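Local coordinates for brain tumor protein (Drosophila melanogaster American nodavirus, PDB 6J9R) that acts as a translational repressor of the TRIM family, with a coiled-coil domain that probably serves to pair two copies of the chain, at residues H52-F55 with A56-D60; D60-K63 with T64-K68. One frame throughout, in Å; residues are numbered along the deposited sequence.

Contact 1: H52-F55 with A56-D60; sequences HQFF and ASMLD
Phe54 and Met58, one helical turn apart on the exposed side of helix 30-104, make the close side-chain packing here. Met58 is present as selenomethionine; its CG, anti to its own carbonyl carbon (chi1 -70°), is directed back toward Phe54 and settles over one face of the ring, 3.9 Å from the Phe54 centroid, as a CH-pi contact. Further bends in the chain carry Met58 SE obliquely beside the same ring, 4.7 Å from the Phe54 centroid, and bring Met58 CE to 3.6 Å from Phe54 CE1. A long, flexible, polarisable side chain suits lying against one ring face, a Met-aromatic contact with i to i+4 spacing along the alpha-helix. Beneath it, Phe54 O is gripped twice, by Met58 N at 3.0 Å and by Ser57 OG at 2.8 Å; the hydroxyl reaches back because chi1 of 71° sets OG between its backbone N and carbonyl carbon. The remaining backbone bonds continue the helix, with Leu59 N 2.8 Å from Phe55 O. The loose part is Gln53, Ala56 and His52. Gln53 extends away from the helix and joins in mainly through its carbonyl, which accepts from Ser57 N. Small Ala56 touches this turn with CB, 3.4 Å from His52 O. The imidazole of His52 has its polar partner outside this turn, NE2 hydrogen-bonding to Asp60 of the second subunit, while the His52 of that subunit packs on Leu59.

Contact 2: D60-K63 with T64-K68; sequences DERK and TELLK
Arg62 and Glu65 form an i to i+3 salt bridge on the outer surface of helix 30-104, the long coiled-coil helix of this TRIM protein. Among the charged groups, Arg62 NH1 donates to Glu65 OE2 at 2.7 Å, with an N-H...O angle of 151°. The oxygen lies close to the guanidinium plane and uses its anti lone pair, while the two flat groups are turned 65° apart. Long, flexible side chains suit this bridge: Arg62 bends at chi2 (58°), whereas Glu65 runs extended beyond CG. The other oxygen, Glu65 OE1, stands 2.6 Å from Glu61 OE2, so near that one of these acids probably carries a proton; Arg62 may also ease the crowding of negative charge. Backbone bonds of the alpha-helix run beneath, Leu66 N reaching Arg62 O at 3.0 Å and Leu67 N reaching Lys63 O at 2.9 Å. Across the dimer, Leu66 packs on Leu48 and Leu67 on His45 of the second subunit, and Lys63 NZ makes a weak hydrogen bond to Asn49 of that chain. Within the helix, Leu66 CD2 lies over one guanidinium face, 3.7 Å from Arg62 NH2.

Overall arrangement
Both contacts belong to the single long helix 30-104 and follow one another along it: contact 1 ends at Asp60, where contact 2 begins, and their centres are about 12 Å apart. The centre of contact 2 lies about 5 Å from the centre of the chain, that of contact 1 about 14 Å. Each has a face on the second subunit. The pairings there, His52 with Asp60, Lys63 with Asn49, Leu66 with Leu48, run in opposite senses along the two chains, consistent with the antiparallel dimer known from TRIM coiled coils. Other side chains interact along their own helix, by aromatic packing in contact 1 and by charge in contact 2.

Contact 1: H52-F55 with A56-D60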
ATOM      1  N   HIS B  52       8.404   0.933  -5.597  1.00 28.99           N
ATOM      2  CA  HIS B  52       7.292   1.856  -5.504  1.00 28.53           C
ATOM      3  C   HIS B  52       6.391   1.750  -6.716  1.00 28.56           C
ATOM      4  O   HIS B  52       5.184   1.779  -6.596  1.00 31.08           O
ATOM      5  CB  HIS B  52       7.770   3.297  -5.384  1.00 31.06           C
ATOM      6  CG  HIS B  52       6.661   4.284  -5.540  1.00 29.26           C
ATOM      7  ND1 HIS B  52       6.400   4.917  -6.735  1.00 31.39           N
ATOM      8  CD2 HIS B  52       5.713   4.702  -4.670  1.00 30.28           C
ATOM      9  CE1 HIS B  52       5.343   5.704  -6.589  1.00 29.05           C
ATOM     10  NE2 HIS B  52       4.912   5.593  -5.348  1.00 31.35           N
ATOM     11  N   GLN B  53       7.006   1.658  -7.890  1.00 28.93           N
ATOM     12  CA  GLN B  53       6.268   1.574  -9.127  1.00 29.13           C
ATOM     13  C   GLN B  53       5.525   0.258  -9.234  1.00 29.35           C
ATOM     14  O   GLN B  53       4.376   0.204  -9.694  1.00 29.29           O
ATOM     15  CB  GLN B  53       7.218   1.741 -10.299  1.00 29.63           C
ATOM     16  CG  GLN B  53       6.535   1.829 -11.610  1.00 42.02           C
ATOM     17  CD  GLN B  53       7.530   2.034 -12.699  1.00 51.74           C
ATOM     18  OE1 GLN B  53       7.800   3.162 -13.098  1.00 60.92           O
ATOM     19  NE2 GLN B  53       8.118   0.949 -13.170  1.00 54.83           N
ATOM     20  N   PHE B  54       6.163  -0.795  -8.751  1.00 29.65           N
ATOM     21  CA  PHE B  54       5.508  -2.082  -8.720  1.00 29.97           C
ATOM     22  C   PHE B  54       4.259  -2.050  -7.816  1.00 32.16           C
ATOM     23  O   PHE B  54       3.172  -2.473  -8.258  1.00 31.83           O
ATOM     24  CB  PHE B  54       6.470  -3.165  -8.257  1.00 30.49           C
ATOM     25  CG  PHE B  54       5.779  -4.411  -7.832  1.00 31.22           C
ATOM     26  CD1 PHE B  54       5.256  -5.283  -8.774  1.00 31.37           C
ATOM     27  CD2 PHE B  54       5.601  -4.687  -6.484  1.00 30.68           C
ATOM     28  CE1 PHE B  54       4.590  -6.412  -8.402  1.00 31.75           C
ATOM     29  CE2 PHE B  54       4.935  -5.823  -6.094  1.00 32.71           C
ATOM     30  CZ  PHE B  54       4.425  -6.699  -7.064  1.00 31.61           C
ATOM     31  N   PHE B  55       4.371  -1.503  -6.599  1.00 29.09           N
ATOM     32  CA  PHE B  55       3.203  -1.479  -5.722  1.00 28.72           C
ATOM     33  C   PHE B  55       2.132  -0.515  -6.191  1.00 28.27           C
ATOM     34  O   PHE B  55       0.961  -0.735  -5.951  1.00 28.08           O
ATOM     35  CB  PHE B  55       3.578  -1.134  -4.287  1.00 28.52           C
ATOM     36  CG  PHE B  55       4.143  -2.283  -3.553  1.00 29.53           C
ATOM     37  CD1 PHE B  55       3.345  -3.388  -3.275  1.00 32.61           C
ATOM     38  CD2 PHE B  55       5.492  -2.306  -3.192  1.00 29.31           C
ATOM     39  CE1 PHE B  55       3.895  -4.491  -2.618  1.00 42.99           C
ATOM     40  CE2 PHE B  55       6.039  -3.389  -2.547  1.00 29.90           C
ATOM     41  CZ  PHE B  55       5.249  -4.482  -2.253  1.00 30.25           C
ATOM     42  N   ALA B  56       2.525   0.529  -6.892  1.00 28.17           N
ATOM     43  CA  ALA B  56       1.550   1.478  -7.381  1.00 27.88           C
ATOM     44  C   ALA B  56       0.711   0.770  -8.433  1.00 28.15           C
ATOM     45  O   ALA B  56      -0.500   0.920  -8.439  1.00 27.92           O
ATOM     46  CB  ALA B  56       2.223   2.731  -7.946  1.00 27.89           C
ATOM     47  N   SER B  57       1.338  -0.053  -9.273  1.00 28.71           N
ATOM     48  CA  SER B  57       0.560  -0.758 -10.271  1.00 29.11           C
ATOM     49  C   SER B  57      -0.334  -1.812  -9.612  1.00 29.08           C
ATOM     50  O   SER B  57      -1.480  -2.000 -10.045  1.00 29.10           O
ATOM     51  CB  SER B  57       1.454  -1.360 -11.359  1.00 29.84           C
ATOM     52  OG  SER B  57       2.219  -2.451 -10.907  1.00 30.18           O
HETATM   53  N   MSE B  58       0.168  -2.457  -8.557  1.00 29.09           N
HETATM   54  CA  MSE B  58      -0.628  -3.400  -7.775  1.00 29.13           C
HETATM   55  C   MSE B  58      -1.828  -2.706  -7.154  1.00 28.50           C
HETATM   56  O   MSE B  58      -2.906  -3.266  -7.065  1.00 28.51           O
HETATM   57  CB  MSE B  58       0.203  -4.042  -6.664  1.00 29.33           C
HETATM   58  CG  MSE B  58       1.262  -5.015  -7.140  1.00 30.08           C
HETATM   59 SE   MSE B  58       0.608  -6.472  -8.281  1.00 48.58          SE
HETATM   60  CE  MSE B  58       1.420  -5.864  -9.939  1.00 33.33           C
ATOM     61  N   LEU B  59      -1.616  -1.484  -6.705  1.00 28.00           N
ATOM     62  CA  LEU B  59      -2.670  -0.709  -6.112  1.00 27.47           C
ATOM     63  C   LEU B  59      -3.732  -0.331  -7.157  1.00 28.64           C
ATOM     64  O   LEU B  59      -4.937  -0.325  -6.860  1.00 27.14           O
ATOM     65  CB  LEU B  59      -2.070   0.535  -5.474  1.00 53.63           C
ATOM     66  CG  LEU B  59      -2.958   1.401  -4.603  1.00 55.68           C
ATOM     67  CD1 LEU B  59      -3.407   0.602  -3.383  1.00 58.39           C
ATOM     68  CD2 LEU B  59      -2.187   2.654  -4.216  1.00 49.95           C
ATOM     69  N   ASP B  60      -3.298  -0.020  -8.379  1.00 29.52           N
ATOM     70  CA  ASP B  60      -4.266   0.280  -9.428  1.00 27.79           C
ATOM     71  C   ASP B  60      -5.061  -0.970  -9.727  1.00 29.63           C
ATOM     72  O   ASP B  60      -6.270  -0.895  -9.820  1.00 28.04           O
ATOM     73  CB  ASP B  60      -3.631   0.824 -10.706  1.00 28.21           C
ATOM     74  CG  ASP B  60      -3.054   2.214 -10.528  1.00 30.43           C
ATOM     75  OD1 ASP B  60      -3.379   2.886  -9.509  1.00 30.69           O
ATOM     76  OD2 ASP B  60      -2.298   2.649 -11.431  1.00 30.23           O
TER

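Contact 2: D60-K63 with T64-K68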
ATOM      1  N   ASP B  60      -3.298  -0.020  -8.379  1.00 29.52           N
ATOM      2  CA  ASP B  60      -4.266   0.280  -9.428  1.00 27.79           C
ATOM      3  C   ASP B  60      -5.061  -0.970  -9.727  1.00 29.63           C
ATOM      4  O   ASP B  60      -6.270  -0.895  -9.820  1.00 28.04           O
ATOM      5  CB  ASP B  60      -3.631   0.824 -10.706  1.00 28.21           C
ATOM      6  CG  ASP B  60      -3.054   2.214 -10.528  1.00 30.43           C
ATOM      7  OD1 ASP B  60      -3.379   2.886  -9.509  1.00 30.69           O
ATOM      8  OD2 ASP B  60      -2.298   2.649 -11.431  1.00 30.23           O
ATOM      9  N   GLU B  61      -4.393  -2.119  -9.843  1.00 28.61           N
ATOM     10  CA  GLU B  61      -5.109  -3.357 -10.147  1.00 32.75           C
ATOM     11  C   GLU B  61      -6.183  -3.665  -9.080  1.00 30.73           C
ATOM     12  O   GLU B  61      -7.318  -4.040  -9.393  1.00 28.74           O
ATOM     13  CB  GLU B  61      -4.133  -4.538 -10.263  1.00 32.74           C
ATOM     14  CG  GLU B  61      -4.824  -5.910 -10.350  1.00 32.19           C
ATOM     15  CD  GLU B  61      -5.848  -6.005 -11.488  1.00 30.64           C
ATOM     16  OE1 GLU B  61      -5.726  -5.267 -12.479  1.00 32.93           O
ATOM     17  OE2 GLU B  61      -6.794  -6.814 -11.395  1.00 43.41           O
ATOM     18  N   ARG B  62      -5.842  -3.434  -7.831  1.00 28.27           N
ATOM     19  CA  ARG B  62      -6.794  -3.645  -6.784  1.00 27.96           C
ATOM     20  C   ARG B  62      -7.971  -2.707  -6.920  1.00 28.25           C
ATOM     21  O   ARG B  62      -9.116  -3.095  -6.697  1.00 35.64           O
ATOM     22  CB  ARG B  62      -6.150  -3.461  -5.411  1.00 27.92           C
ATOM     23  CG  ARG B  62      -7.059  -3.962  -4.304  1.00 34.02           C
ATOM     24  CD  ARG B  62      -7.431  -5.442  -4.491  1.00 38.57           C
ATOM     25  NE  ARG B  62      -8.366  -5.892  -3.455  1.00 48.65           N
ATOM     26  CZ  ARG B  62      -9.381  -6.730  -3.671  1.00 56.27           C
ATOM     27  NH1 ARG B  62      -9.588  -7.237  -4.879  1.00 56.77           N
ATOM     28  NH2 ARG B  62     -10.191  -7.067  -2.674  1.00 58.01           N
ATOM     29  N   LYS B  63      -7.697  -1.471  -7.300  1.00 33.13           N
ATOM     30  CA  LYS B  63      -8.775  -0.520  -7.423  1.00 30.74           C
ATOM     31  C   LYS B  63      -9.705  -0.956  -8.534  1.00 39.92           C
ATOM     32  O   LYS B  63     -10.918  -0.925  -8.357  1.00 26.83           O
ATOM     33  CB  LYS B  63      -8.270   0.891  -7.664  1.00 26.55           C
ATOM     34  CG  LYS B  63      -9.403   1.879  -7.855  1.00 26.28           C
ATOM     35  CD  LYS B  63      -8.917   3.129  -8.476  1.00 49.21           C
ATOM     36  CE  LYS B  63     -10.081   4.025  -8.841  1.00 52.49           C
ATOM     37  NZ  LYS B  63      -9.580   5.396  -9.126  1.00 45.29           N
ATOM     38  N   THR B  64      -9.153  -1.404  -9.656  1.00 27.63           N
ATOM     39  CA  THR B  64     -10.043  -1.750 -10.733  1.00 28.02           C
ATOM     40  C   THR B  64     -10.846  -3.031 -10.393  1.00 28.21           C
ATOM     41  O   THR B  64     -11.975  -3.126 -10.805  1.00 28.37           O
ATOM     42  CB  THR B  64      -9.287  -1.869 -12.120  1.00 32.64           C
ATOM     43  OG1 THR B  64      -8.890  -3.208 -12.411  1.00 43.21           O
ATOM     44  CG2 THR B  64      -8.115  -0.934 -12.172  1.00 28.65           C
ATOM     45  N   GLU B  65     -10.306  -3.969  -9.608  1.00 31.26           N
ATOM     46  CA  GLU B  65     -11.105  -5.124  -9.147  1.00 32.84           C
ATOM     47  C   GLU B  65     -12.265  -4.711  -8.237  1.00 31.21           C
ATOM     48  O   GLU B  65     -13.400  -5.158  -8.418  1.00 34.12           O
ATOM     49  CB  GLU B  65     -10.238  -6.133  -8.374  1.00 29.67           C
ATOM     50  CG  GLU B  65      -9.213  -6.881  -9.225  1.00 34.23           C
ATOM     51  CD  GLU B  65      -8.049  -7.457  -8.420  1.00 37.06           C
ATOM     52  OE1 GLU B  65      -7.080  -7.946  -9.040  1.00 38.54           O
ATOM     53  OE2 GLU B  65      -8.094  -7.424  -7.173  1.00 42.26           O
ATOM     54  N   LEU B  66     -11.981  -3.829  -7.288  1.00 28.06           N
ATOM     55  CA  LEU B  66     -12.992  -3.358  -6.354  1.00 30.64           C
ATOM     56  C   LEU B  66     -14.060  -2.587  -7.108  1.00 32.41           C
ATOM     57  O   LEU B  66     -15.254  -2.741  -6.838  1.00 32.23           O
ATOM     58  CB  LEU B  66     -12.354  -2.472  -5.277  1.00 26.38           C
ATOM     59  CG  LEU B  66     -11.503  -3.170  -4.210  1.00 29.35           C
ATOM     60  CD1 LEU B  66     -10.870  -2.153  -3.240  1.00 26.25           C
ATOM     61  CD2 LEU B  66     -12.336  -4.179  -3.434  1.00 26.81           C
ATOM     62  N   LEU B  67     -13.630  -1.818  -8.105  1.00 28.80           N
ATOM     63  CA  LEU B  67     -14.563  -1.050  -8.912  1.00 34.48           C
ATOM     64  C   LEU B  67     -15.467  -1.982  -9.716  1.00 40.21           C
ATOM     65  O   LEU B  67     -16.653  -1.715  -9.891  1.00 38.03           O
ATOM     66  CB  LEU B  67     -13.825  -0.121  -9.866  1.00 32.16           C
ATOM     67  CG  LEU B  67     -14.374   1.293  -9.979  1.00 43.52           C
ATOM     68  CD1 LEU B  67     -13.460   2.142 -10.861  1.00 38.09           C
ATOM     69  CD2 LEU B  67     -15.816   1.320 -10.467  1.00 45.40           C
ATOM     70  N   LYS B  68     -14.896  -3.076 -10.209  1.00 36.97           N
ATOM     71  CA  LYS B  68     -15.687  -4.012 -10.980  1.00 39.92           C
ATOM     72  C   LYS B  68     -16.674  -4.742 -10.086  1.00 36.03           C
ATOM     73  O   LYS B  68     -17.809  -4.957 -10.474  1.00 41.52           O
ATOM     74  CB  LYS B  68     -14.796  -5.010 -11.712  1.00 42.43           C
ATOM     75  CG  LYS B  68     -15.278  -5.310 -13.122  1.00 43.87           C
ATOM     76  CD  LYS B  68     -16.376  -6.351 -13.172  1.00 40.61           C
ATOM     77  CE  LYS B  68     -16.850  -6.583 -14.623  1.00 40.52           C
TER